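PDB 4IGJ: maleylacetoacetate isomerase from Anaeromyxobacter dehalogenans, which probably catalyses the glutathione-dependent isomerisation of maleylacetoacetate to fumarylacetoacetate, as a zeta-class member of the glutathione transferase superfamily. Local coordinates for residues Met94-Glu98 with Arg121-Glu125; Ala155-Ala160 with Asn196-Leu202; Leu163-Glu167 with Leu204-Leu210; Gly175-His179 with Val213-Cys217. All coordinates share one frame; numbering follows the deposited sequence.

Contact 1. Residues Met94-Glu98 with Arg121-Glu125; sequences MAILE and RALAE
Glu-98 and Arg-121 make the tight part of this contact, a side-on salt bridge with one nitrogen for each carboxylate oxygen. Arg-121 NE reaches Glu-98 OE2 at 2.7 Å and Arg-121 NH2 reaches Glu-98 OE1 at 3.0 Å. Both bonds are nearly straight, with N-H...O angles of 172°, and the carboxylate and guanidinium planes lie 15° apart, so the two flat groups meet edge to edge. An alanine in place of Arg-121 is likely to strand the buried Glu-98 carboxylate without its countercharge, and would also remove the partner of Glu-102 of the second subunit.

Beside this fork the fit is looser. The short helical segments run roughly antiparallel, at 149°, with axes 12.6 Å apart, and Met-94 reaches across between them: its CE lies 4.0 Å from both Ala-124 CB and Arg-121 CG, while its CG only approaches Glu-125 OE2 at 3.9 Å. That side is not open to solvent, since Tyr-189 packs on Met-94 and Ala-124, and the second subunit brings its own Glu-125 against Met-94. Joining helix 93-103 of the thioredoxin-like domain to helix 114-128 of the helical domain beside the partner subunit is characteristic of the glutathione transferase dimer.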
loop_
_atom_site.group_PDB
_atom_site.type_symbol
_atom_site.label_atom_id
_atom_site.label_comp_id
_atom_site.label_asym_id
_atom_site.label_seq_id
_atom_site.Cartn_x
_atom_site.Cartn_y
_atom_site.Cartn_z
ATOM N N MET A 94 -6.479 -2.641 -0.203
ATOM C CA MET A 94 -6.819 -1.276 0.181
ATOM C C MET A 94 -7.900 -0.708 -0.715
ATOM O O MET A 94 -8.793 -0.011 -0.239
ATOM C CB MET A 94 -5.596 -0.362 0.186
ATOM C CG MET A 94 -5.847 0.968 0.907
ATOM S SD MET A 94 -5.905 0.730 2.690
ATOM C CE MET A 94 -6.256 2.392 3.274
ATOM N N ALA A 95 -7.848 -1.025 -2.008
ATOM C CA ALA A 95 -8.881 -0.561 -2.933
ATOM C C ALA A 95 -10.229 -1.193 -2.600
ATOM O O ALA A 95 -11.262 -0.517 -2.640
ATOM C CB ALA A 95 -8.498 -0.871 -4.379
ATOM N N ILE A 96 -10.222 -2.476 -2.250
ATOM C CA ILE A 96 -11.441 -3.181 -1.863
ATOM C C ILE A 96 -12.021 -2.573 -0.593
ATOM O O ILE A 96 -13.222 -2.285 -0.519
ATOM C CB ILE A 96 -11.175 -4.684 -1.635
ATOM C CG1 ILE A 96 -10.752 -5.359 -2.940
ATOM C CG2 ILE A 96 -12.424 -5.362 -1.041
ATOM C CD1 ILE A 96 -10.154 -6.749 -2.727
ATOM N N LEU A 97 -11.179 -2.355 0.416
ATOM C CA LEU A 97 -11.654 -1.770 1.668
ATOM C C LEU A 97 -12.176 -0.345 1.499
ATOM O O LEU A 97 -13.182 0.017 2.119
ATOM C CB LEU A 97 -10.565 -1.834 2.743
ATOM C CG LEU A 97 -10.293 -3.258 3.248
ATOM C CD1 LEU A 97 -8.937 -3.350 3.937
ATOM C CD2 LEU A 97 -11.403 -3.725 4.194
ATOM N N GLU A 98 -11.523 0.448 0.649
ATOM C CA GLU A 98 -12.003 1.807 0.383
ATOM C C GLU A 98 -13.349 1.764 -0.331
ATOM O O GLU A 98 -14.206 2.619 -0.086
ATOM C CB GLU A 98 -10.982 2.617 -0.424
ATOM C CG GLU A 98 -9.650 2.889 0.311
ATOM C CD GLU A 98 -9.574 4.210 1.069
ATOM O OE1 GLU A 98 -10.588 4.927 1.240
ATOM O OE2 GLU A 98 -8.457 4.525 1.523
ATOM N N ARG A 121 -5.085 5.842 7.208
ATOM C CA ARG A 121 -4.533 5.333 5.969
ATOM C C ARG A 121 -3.032 5.114 6.070
ATOM O O ARG A 121 -2.510 4.147 5.512
ATOM C CB ARG A 121 -4.873 6.263 4.803
ATOM C CG ARG A 121 -6.332 6.221 4.380
ATOM C CD ARG A 121 -6.540 7.075 3.146
ATOM N NE ARG A 121 -7.895 6.961 2.603
ATOM C CZ ARG A 121 -8.783 7.952 2.551
ATOM N NH1 ARG A 121 -8.491 9.166 3.016
ATOM N NH2 ARG A 121 -9.977 7.719 2.025
ATOM N N ALA A 122 -2.332 5.993 6.775
ATOM C CA ALA A 122 -0.891 5.822 6.942
ATOM C C ALA A 122 -0.564 4.554 7.723
ATOM O O ALA A 122 0.354 3.830 7.354
ATOM C CB ALA A 122 -0.255 7.043 7.607
ATOM N N LEU A 123 -1.307 4.300 8.800
ATOM C CA LEU A 123 -1.112 3.075 9.580
ATOM C C LEU A 123 -1.345 1.852 8.705
ATOM O O LEU A 123 -0.562 0.895 8.733
ATOM C CB LEU A 123 -2.047 3.059 10.789
ATOM C CG LEU A 123 -1.744 4.151 11.812
ATOM C CD1 LEU A 123 -2.815 4.180 12.892
ATOM C CD2 LEU A 123 -0.393 3.913 12.437
ATOM N N ALA A 124 -2.397 1.902 7.893
ATOM C CA ALA A 124 -2.698 0.800 6.984
ATOM C C ALA A 124 -1.571 0.592 5.988
ATOM O O ALA A 124 -1.141 -0.545 5.746
ATOM C CB ALA A 124 -4.014 1.054 6.259
ATOM N N GLU A 125 -1.088 1.690 5.411
ATOM C CA GLU A 125 -0.053 1.600 4.391
ATOM C C GLU A 125 1.307 1.160 4.936
ATOM O O GLU A 125 2.061 0.502 4.220
ATOM C CB GLU A 125 0.058 2.905 3.593
ATOM C CG GLU A 125 -1.168 3.236 2.722
ATOM C CD GLU A 125 -1.352 2.317 1.508
ATOM O OE1 GLU A 125 -0.555 1.369 1.304
ATOM O OE2 GLU A 125 -2.304 2.563 0.732
#

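Contact 2. Residues Ala155-Ala160 with Asn196-Leu202; sequences ARFFIA and NARRFGL. With SO4 (sulfate ion), chain C.
Phe-200, Leu-202 and Arg-156 lose the most surface here, and each meets helix 150-171 in a different way. The Phe-200 ring lies flat under Ala-155: the methyl CB stands 3.7 Å from the ring centroid, exactly on the ring normal, a textbook CH-pi contact. Ile-159 CD1 approaches the same ring obliquely, 3.5 Å from Phe-200 CD2. Leu-202 CG is anti to its own backbone N (chi1 -175°), which carries its two methyls back to the helix; CD2 reaches Ile-159 CG2 at 3.7 Å and Ala-160 CB at 3.9 Å.

Arg-156 bends at chi3 (-66°) and donates from NH1 to Phe-200 O at 2.9 Å. The oxygen lies in the guanidinium plane, and the N-H...O angle is 166°. This carbonyl belongs to the turn where a Schellman motif ends helix 185-199: Gly-201, at positive phi, is its C-prime residue, and Leu-202 N returns to Ala-197 O.

Asn-196 ND2 bonds to Gln-135 and weakly to a sulfate, probably from the crystallisation liquor, that Ser-34, Gln-132 and Gln-135 also bind. The ring, leucine and arginine contacts together join the C-terminal end of helix 185-199 to helix 150-171, with Leu-163 of the latter packing on both Ala-197 and Leu-202.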
loop_
_atom_site.group_PDB
_atom_site.type_symbol
_atom_site.label_atom_id
_atom_site.label_comp_id
_atom_site.label_asym_id
_atom_site.label_seq_id
_atom_site.Cartn_x
_atom_site.Cartn_y
_atom_site.Cartn_z
ATOM N N ALA A 155 12.268 -12.141 6.913
ATOM C CA ALA A 155 10.907 -11.819 7.317
ATOM C C ALA A 155 10.895 -11.216 8.720
ATOM O O ALA A 155 10.221 -10.218 8.962
ATOM C CB ALA A 155 10.017 -13.050 7.248
ATOM N N ARG A 156 11.629 -11.815 9.654
ATOM C CA ARG A 156 11.687 -11.263 11.001
ATOM C C ARG A 156 12.275 -9.856 11.017
ATOM O O ARG A 156 11.808 -8.995 11.755
ATOM C CB ARG A 156 12.473 -12.182 11.940
ATOM C CG ARG A 156 11.691 -13.390 12.424
ATOM C CD ARG A 156 12.494 -14.193 13.475
ATOM N NE ARG A 156 13.694 -14.811 12.924
ATOM C CZ ARG A 156 13.715 -16.006 12.347
ATOM N NH1 ARG A 156 12.603 -16.723 12.244
ATOM N NH2 ARG A 156 14.854 -16.491 11.872
ATOM N N PHE A 157 13.283 -9.614 10.184
ATOM C CA PHE A 157 13.902 -8.297 10.144
ATOM C C PHE A 157 12.916 -7.232 9.667
ATOM O O PHE A 157 12.775 -6.180 10.290
ATOM C CB PHE A 157 15.137 -8.299 9.241
ATOM C CG PHE A 157 15.744 -6.937 9.062
ATOM C CD1 PHE A 157 16.618 -6.421 10.008
ATOM C CD2 PHE A 157 15.422 -6.158 7.956
ATOM C CE1 PHE A 157 17.168 -5.160 9.847
ATOM C CE2 PHE A 157 15.974 -4.893 7.789
ATOM C CZ PHE A 157 16.845 -4.397 8.737
ATOM N N PHE A 158 12.252 -7.507 8.551
ATOM C CA PHE A 158 11.374 -6.507 7.953
ATOM C C PHE A 158 10.057 -6.351 8.700
ATOM O O PHE A 158 9.522 -5.247 8.801
ATOM C CB PHE A 158 11.160 -6.787 6.465
ATOM C CG PHE A 158 12.313 -6.346 5.610
ATOM C CD1 PHE A 158 12.514 -4.994 5.353
ATOM C CD2 PHE A 158 13.197 -7.265 5.073
ATOM C CE1 PHE A 158 13.580 -4.576 4.583
ATOM C CE2 PHE A 158 14.265 -6.853 4.296
ATOM C CZ PHE A 158 14.455 -5.503 4.054
ATOM N N ILE A 159 9.535 -7.442 9.246
ATOM C CA ILE A 159 8.347 -7.334 10.081
ATOM C C ILE A 159 8.624 -6.527 11.356
ATOM O O ILE A 159 7.834 -5.655 11.718
ATOM C CB ILE A 159 7.768 -8.723 10.407
ATOM C CG1 ILE A 159 7.257 -9.389 9.119
ATOM C CG2 ILE A 159 6.668 -8.620 11.457
ATOM C CD1 ILE A 159 6.825 -10.841 9.296
ATOM N N ALA A 160 9.749 -6.804 12.018
ATOM C CA ALA A 160 10.129 -6.076 13.228
ATOM C C ALA A 160 10.269 -4.590 12.922
ATOM O O ALA A 160 9.789 -3.740 13.677
ATOM C CB ALA A 160 11.434 -6.630 13.808
ATOM N N ASN A 196 1.250 -12.924 11.408
ATOM C CA ASN A 196 2.408 -13.334 10.618
ATOM C C ASN A 196 3.711 -13.194 11.402
ATOM O O ASN A 196 4.600 -14.037 11.276
ATOM C CB ASN A 196 2.458 -12.567 9.290
ATOM C CG ASN A 196 1.484 -13.113 8.261
ATOM O OD1 ASN A 196 0.680 -13.993 8.553
ATOM N ND2 ASN A 196 1.544 -12.571 7.049
ATOM N N ALA A 197 3.811 -12.152 12.222
ATOM C CA ALA A 197 4.960 -11.962 13.102
ATOM C C ALA A 197 5.146 -13.187 13.988
ATOM O O ALA A 197 6.260 -13.701 14.118
ATOM C CB ALA A 197 4.791 -10.721 13.958
ATOM N N ARG A 198 4.052 -13.662 14.578
ATOM C CA ARG A 198 4.108 -14.839 15.445
ATOM C C ARG A 198 4.524 -16.074 14.657
ATOM O O ARG A 198 5.374 -16.841 15.103
ATOM C CB ARG A 198 2.766 -15.059 16.154
ATOM C CG ARG A 198 2.441 -13.979 17.171
ATOM C CD ARG A 198 1.138 -14.243 17.900
ATOM N NE ARG A 198 0.675 -13.043 18.590
ATOM C CZ ARG A 198 -0.289 -12.247 18.135
ATOM N NH1 ARG A 198 -0.913 -12.542 17.005
ATOM N NH2 ARG A 198 -0.641 -11.168 18.825
ATOM N N ARG A 199 3.945 -16.247 13.473
ATOM C CA ARG A 199 4.265 -17.359 12.582
ATOM C C ARG A 199 5.779 -17.470 12.388
ATOM O O ARG A 199 6.341 -18.572 12.405
ATOM C CB ARG A 199 3.580 -17.124 11.236
ATOM C CG ARG A 199 3.649 -18.262 10.246
ATOM C CD ARG A 199 2.450 -18.170 9.304
ATOM N NE ARG A 199 2.427 -19.232 8.308
ATOM C CZ ARG A 199 3.046 -19.166 7.135
ATOM N NH1 ARG A 199 3.750 -18.088 6.806
ATOM N NH2 ARG A 199 2.969 -20.182 6.290
ATOM N N PHE A 200 6.432 -16.321 12.232
ATOM C CA PHE A 200 7.862 -16.266 11.948
ATOM C C PHE A 200 8.711 -16.248 13.214
ATOM O O PHE A 200 9.929 -16.093 13.147
ATOM C CB PHE A 200 8.182 -15.047 11.075
ATOM C CG PHE A 200 7.732 -15.194 9.652
ATOM C CD1 PHE A 200 8.272 -16.188 8.850
ATOM C CD2 PHE A 200 6.787 -14.335 9.109
ATOM C CE1 PHE A 200 7.860 -16.338 7.532
ATOM C CE2 PHE A 200 6.369 -14.474 7.791
ATOM C CZ PHE A 200 6.909 -15.476 7.001
ATOM N N GLY A 201 8.069 -16.408 14.363
ATOM C CA GLY A 201 8.774 -16.479 15.630
ATOM C C GLY A 201 9.364 -15.162 16.085
ATOM O O GLY A 201 10.343 -15.135 16.840
ATOM N N LEU A 202 8.780 -14.057 15.632
ATOM C CA LEU A 202 9.254 -12.752 16.075
ATOM C C LEU A 202 8.737 -12.440 17.473
ATOM O O LEU A 202 7.546 -12.582 17.748
ATOM C CB LEU A 202 8.821 -11.654 15.105
ATOM C CG LEU A 202 9.349 -10.256 15.404
ATOM C CD1 LEU A 202 10.856 -10.213 15.207
ATOM C CD2 LEU A 202 8.643 -9.216 14.527
HETATM S S SO4 C . 1.006 -13.548 3.607
HETATM O O1 SO4 C . 1.940 -14.270 4.451
HETATM O O2 SO4 C . 1.141 -12.118 3.862
HETATM O O3 SO4 C . -0.337 -14.002 3.925
HETATM O O4 SO4 C . 1.285 -13.847 2.212
#

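Contact 3. Residues Leu163-Glu167 with Leu204-Leu210; sequences LAALE and LEPYPTL
Glu-167 and Tyr-207 bring the two backbones closest, with 5.7 Å between their CA atoms. Residues 163-167 are helical, whereas 204-210 begins as a type I beta turn from Leu-204 to Tyr-207 and then becomes a helix, Tyr-207 standing at the N-cap position. The N-H groups of Thr-209 and Leu-210, in the first turn of helix 208-218, point to the neighbouring helix.

Glu-167 answers them. Its CG is anti to the backbone N (chi1 167°) and the chain then bends at chi2 (73°), folding the carboxylate over the helix start. OE1 accepts from Leu-210 N at 3.1 Å on its syn side, and OE2 takes Thr-209 N at 3.1 Å through its syn lone pair. Thr-209 OG1 adds a third bond, donating to Glu-167 OE2 at 2.7 Å from above the carboxylate plane, 40° out of it.

Alongside, Leu-163 CB sits 3.8 Å from the Tyr-207 ring centroid, over one face as a CH-pi contact, while Pro-206 CB covers the opposite face. Leu-163 CD1 also touches Leu-204 CD2 at 3.8 Å, and Leu-210 CD1 packs on Leu-166 CB at 3.9 Å.

A glutamine in place of Glu-167 turns one acceptor into a donor and removes the charge, and would probably leave Thr-209 N or Leu-210 N without its mate. Within the all-helical C-terminal domain of the glutathione transferase fold, helix 150-171 thus supplies a carboxylate that accepts the first N-H groups of helix 208-218, a charge-dipole pairing that probably stabilises the ionised form of Glu-167.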
loop_
_atom_site.group_PDB
_atom_site.type_symbol
_atom_site.label_atom_id
_atom_site.label_comp_id
_atom_site.label_asym_id
_atom_site.label_seq_id
_atom_site.Cartn_x
_atom_site.Cartn_y
_atom_site.Cartn_z
ATOM N N LEU A 163 6.766 -3.188 12.528
ATOM C CA LEU A 163 6.016 -3.123 13.777
ATOM C C LEU A 163 6.537 -2.037 14.720
ATOM O O LEU A 163 5.767 -1.436 15.467
ATOM C CB LEU A 163 6.022 -4.485 14.479
ATOM C CG LEU A 163 5.285 -5.620 13.764
ATOM C CD1 LEU A 163 5.278 -6.855 14.642
ATOM C CD2 LEU A 163 3.860 -5.201 13.384
ATOM N N ALA A 164 7.846 -1.805 14.687
ATOM C CA ALA A 164 8.463 -0.762 15.502
ATOM C C ALA A 164 7.905 0.601 15.108
ATOM O O ALA A 164 7.552 1.407 15.969
ATOM C CB ALA A 164 9.982 -0.795 15.352
ATOM N N ALA A 165 7.817 0.845 13.804
ATOM C CA ALA A 165 7.238 2.082 13.286
ATOM C C ALA A 165 5.771 2.205 13.672
ATOM O O ALA A 165 5.314 3.279 14.071
ATOM C CB ALA A 165 7.394 2.150 11.774
ATOM N N LEU A 166 5.031 1.107 13.539
ATOM C CA LEU A 166 3.622 1.092 13.902
ATOM C C LEU A 166 3.416 1.376 15.379
ATOM O O LEU A 166 2.554 2.167 15.747
ATOM C CB LEU A 166 2.994 -0.259 13.578
ATOM C CG LEU A 166 2.396 -0.431 12.193
ATOM C CD1 LEU A 166 1.696 -1.768 12.120
ATOM C CD2 LEU A 166 1.425 0.711 11.886
ATOM N N GLU A 167 4.194 0.705 16.223
ATOM C CA GLU A 167 4.087 0.870 17.670
ATOM C C GLU A 167 4.171 2.340 18.068
ATOM O O GLU A 167 3.413 2.808 18.914
ATOM C CB GLU A 167 5.179 0.056 18.370
ATOM C CG GLU A 167 5.379 0.380 19.850
ATOM C CD GLU A 167 4.266 -0.144 20.741
ATOM O OE1 GLU A 167 3.542 -1.073 20.325
ATOM O OE2 GLU A 167 4.120 0.369 21.871
ATOM N N LEU A 204 7.268 -10.334 20.290
ATOM C CA LEU A 204 6.365 -9.184 20.250
ATOM C C LEU A 204 6.425 -8.316 21.504
ATOM O O LEU A 204 5.691 -7.330 21.618
ATOM C CB LEU A 204 4.922 -9.645 20.028
ATOM C CG LEU A 204 4.567 -10.234 18.665
ATOM C CD1 LEU A 204 3.069 -10.430 18.579
ATOM C CD2 LEU A 204 5.075 -9.348 17.530
ATOM N N GLU A 205 7.286 -8.687 22.447
ATOM C CA GLU A 205 7.471 -7.889 23.661
ATOM C C GLU A 205 7.773 -6.390 23.420
ATOM O O GLU A 205 7.262 -5.541 24.155
ATOM C CB GLU A 205 8.512 -8.542 24.586
ATOM C CG GLU A 205 8.668 -7.862 25.934
ATOM C CD GLU A 205 9.644 -6.705 25.885
ATOM O OE1 GLU A 205 10.569 -6.748 25.047
ATOM O OE2 GLU A 205 9.483 -5.748 26.674
ATOM N N PRO A 206 8.592 -6.052 22.398
ATOM C CA PRO A 206 8.872 -4.626 22.168
ATOM C C PRO A 206 7.692 -3.795 21.655
ATOM O O PRO A 206 7.856 -2.584 21.484
ATOM C CB PRO A 206 9.960 -4.653 21.089
ATOM C CG PRO A 206 10.601 -5.980 21.213
ATOM C CD PRO A 206 9.502 -6.910 21.615
ATOM N N TYR A 207 6.543 -4.418 21.406
ATOM C CA TYR A 207 5.391 -3.696 20.865
ATOM C C TYR A 207 4.171 -3.768 21.785
ATOM O O TYR A 207 3.134 -4.309 21.409
ATOM C CB TYR A 207 5.043 -4.235 19.469
ATOM C CG TYR A 207 6.265 -4.619 18.671
ATOM C CD1 TYR A 207 7.129 -3.650 18.178
ATOM C CD2 TYR A 207 6.568 -5.957 18.429
ATOM C CE1 TYR A 207 8.263 -3.997 17.461
ATOM C CE2 TYR A 207 7.697 -6.315 17.712
ATOM C CZ TYR A 207 8.542 -5.330 17.232
ATOM O OH TYR A 207 9.669 -5.669 16.518
ATOM N N PRO A 208 4.279 -3.194 22.996
ATOM C CA PRO A 208 3.198 -3.375 23.971
ATOM C C PRO A 208 1.879 -2.719 23.569
ATOM O O PRO A 208 0.829 -3.265 23.900
ATOM C CB PRO A 208 3.759 -2.727 25.246
ATOM C CG PRO A 208 4.748 -1.738 24.764
ATOM C CD PRO A 208 5.358 -2.340 23.524
ATOM N N THR A 209 1.922 -1.581 22.881
ATOM C CA THR A 209 0.690 -0.945 22.426
ATOM C C THR A 209 -0.003 -1.823 21.379
ATOM O O THR A 209 -1.216 -2.030 21.430
ATOM C CB THR A 209 0.928 0.459 21.858
ATOM O OG1 THR A 209 1.722 1.221 22.777
ATOM C CG2 THR A 209 -0.401 1.177 21.624
ATOM N N LEU A 210 0.777 -2.360 20.446
ATOM C CA LEU A 210 0.214 -3.222 19.408
ATOM C C LEU A 210 -0.395 -4.493 20.002
ATOM O O LEU A 210 -1.427 -4.966 19.532
ATOM C CB LEU A 210 1.271 -3.579 18.362
ATOM C CG LEU A 210 1.932 -2.422 17.612
ATOM C CD1 LEU A 210 2.789 -2.928 16.464
ATOM C CD2 LEU A 210 0.896 -1.421 17.115
#

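Contact 4. Residues Gly175-His179 with Val213-Cys217; sequences GRFSH and VDEAC
Val-213 O, the acceptor of the shortest sound polar bond within these segments, takes Cys-217 N at 2.9 Å in an ordinary helical turn; the contact with residues 175-179 itself is made by apolar and flat surfaces. It joins the loop between helices 150-171 and 185-199 to helix 208-218, in the all-helical C-terminal domain of the glutathione transferase fold, and includes a Cys sulfur-aromatic contact.

Ala-216 is central. Its CB points at the loop and sits over the middle of one face of the Arg-176 guanidinium, 3.5 Å from Arg-176 CZ. The arginine reaches there because CG is anti to its backbone N (chi1 177°) and the chain continues extended to NE, so that its aliphatic part passes over the same methyl, Arg-176 CG to Ala-216 CB being 3.6 Å. From another direction the same CB approaches the Phe-177 ring, 4.0 Å from CE1.

Val-213 lays its two methyls along one side of the loop backbone, near where the CA atoms of Phe-177 and Val-213 come closest. Its CG2 lies 3.7 Å from Arg-176 O, and its CG1 lies 3.8 Å from Ser-178 OG, whose hydrogen-bond partner is Asp-187 of helix 185-199. Pro-183 and Leu-220 also pack on Phe-177, which helps to bury the ring. Its edge receives the thiol almost exactly in plane: Cys-217 SG stands 88° off the ring normal and 3.6 Å from Phe-177 CD1.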
loop_
_atom_site.group_PDB
_atom_site.type_symbol
_atom_site.label_atom_id
_atom_site.label_comp_id
_atom_site.label_asym_id
_atom_site.label_seq_id
_atom_site.Cartn_x
_atom_site.Cartn_y
_atom_site.Cartn_z
ATOM N N GLY A 175 -6.568 4.809 21.186
ATOM C CA GLY A 175 -7.276 4.614 22.433
ATOM C C GLY A 175 -7.152 3.136 22.722
ATOM O O GLY A 175 -6.040 2.624 22.887
ATOM N N ARG A 176 -8.285 2.445 22.749
ATOM C CA ARG A 176 -8.293 0.997 22.892
ATOM C C ARG A 176 -7.834 0.330 21.592
ATOM O O ARG A 176 -7.338 -0.796 21.611
ATOM C CB ARG A 176 -9.693 0.520 23.286
ATOM C CG ARG A 176 -9.872 -0.994 23.405
ATOM C CD ARG A 176 -11.088 -1.316 24.266
ATOM N NE ARG A 176 -11.471 -2.725 24.244
ATOM C CZ ARG A 176 -10.884 -3.676 24.965
ATOM N NH1 ARG A 176 -9.861 -3.384 25.759
ATOM N NH2 ARG A 176 -11.315 -4.926 24.886
ATOM N N PHE A 177 -7.980 1.037 20.471
ATOM C CA PHE A 177 -7.645 0.468 19.159
ATOM C C PHE A 177 -6.572 1.302 18.465
ATOM O O PHE A 177 -6.033 2.221 19.066
ATOM C CB PHE A 177 -8.903 0.340 18.297
ATOM C CG PHE A 177 -9.909 -0.617 18.852
ATOM C CD1 PHE A 177 -9.859 -1.959 18.523
ATOM C CD2 PHE A 177 -10.894 -0.185 19.726
ATOM C CE1 PHE A 177 -10.781 -2.856 19.047
ATOM C CE2 PHE A 177 -11.828 -1.080 20.248
ATOM C CZ PHE A 177 -11.765 -2.414 19.916
ATOM N N SER A 178 -6.238 0.975 17.220
ATOM C CA SER A 178 -5.167 1.690 16.527
ATOM C C SER A 178 -5.440 3.187 16.415
ATOM O O SER A 178 -4.519 4.002 16.535
ATOM C CB SER A 178 -4.918 1.111 15.135
ATOM O OG SER A 178 -4.462 -0.233 15.189
ATOM N N HIS A 179 -6.699 3.538 16.176
ATOM C CA HIS A 179 -7.107 4.937 16.093
ATOM C C HIS A 179 -8.364 5.133 16.908
ATOM O O HIS A 179 -9.445 4.684 16.526
ATOM C CB HIS A 179 -7.370 5.351 14.643
ATOM C CG HIS A 179 -7.708 6.803 14.485
ATOM N ND1 HIS A 179 -6.753 7.790 14.447
ATOM C CD2 HIS A 179 -8.903 7.429 14.357
ATOM C CE1 HIS A 179 -7.338 8.966 14.302
ATOM N NE2 HIS A 179 -8.646 8.771 14.238
ATOM N N VAL A 213 -3.770 -3.607 21.542
ATOM C CA VAL A 213 -4.763 -3.416 20.491
ATOM C C VAL A 213 -5.206 -4.760 19.915
ATOM O O VAL A 213 -6.402 -4.996 19.718
ATOM C CB VAL A 213 -4.235 -2.499 19.369
ATOM C CG1 VAL A 213 -5.195 -2.496 18.186
ATOM C CG2 VAL A 213 -4.044 -1.080 19.892
ATOM N N ASP A 214 -4.238 -5.638 19.658
ATOM C CA ASP A 214 -4.522 -6.990 19.193
ATOM C C ASP A 214 -5.472 -7.713 20.155
ATOM O O ASP A 214 -6.408 -8.383 19.727
ATOM C CB ASP A 214 -3.212 -7.770 19.064
ATOM C CG ASP A 214 -3.348 -9.042 18.240
ATOM O OD1 ASP A 214 -4.015 -9.029 17.181
ATOM O OD2 ASP A 214 -2.754 -10.062 18.641
ATOM N N GLU A 215 -5.230 -7.559 21.457
ATOM C CA GLU A 215 -6.077 -8.198 22.462
ATOM C C GLU A 215 -7.500 -7.642 22.435
ATOM O O GLU A 215 -8.467 -8.394 22.526
ATOM C CB GLU A 215 -5.465 -8.038 23.853
ATOM N N ALA A 216 -7.618 -6.323 22.297
ATOM C CA ALA A 216 -8.916 -5.675 22.211
ATOM C C ALA A 216 -9.694 -6.138 20.989
ATOM O O ALA A 216 -10.907 -6.341 21.055
ATOM C CB ALA A 216 -8.749 -4.166 22.187
ATOM N N CYS A 217 -8.997 -6.300 19.868
ATOM C CA CYS A 217 -9.653 -6.744 18.648
ATOM C C CYS A 217 -10.100 -8.198 18.761
ATOM O O CYS A 217 -11.176 -8.566 18.310
ATOM C CB CYS A 217 -8.708 -6.590 17.449
ATOM S SG CYS A 217 -8.412 -4.891 16.927
#

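How the contacts relate
From the N terminus, contact 1 closes first, joining helix 93-103 to helix 114-128 across the domain boundary. The other three follow it and cross one another: residues 155-160, 163-167 and 175-179 open in turn, and 196-202, 204-210 and 213-217 close in the same order. Contacts 2 and 3 share helix 150-171, their centres about 12 Å apart; contacts 3 and 4 share helix 208-218. Together the crossing loops hold helix 185-199 and the segments after it against helix 150-171 and the loop following it. Leu-123 packs contact 1 on Leu-166 of contact 3 and on Ser-178 of contact 4.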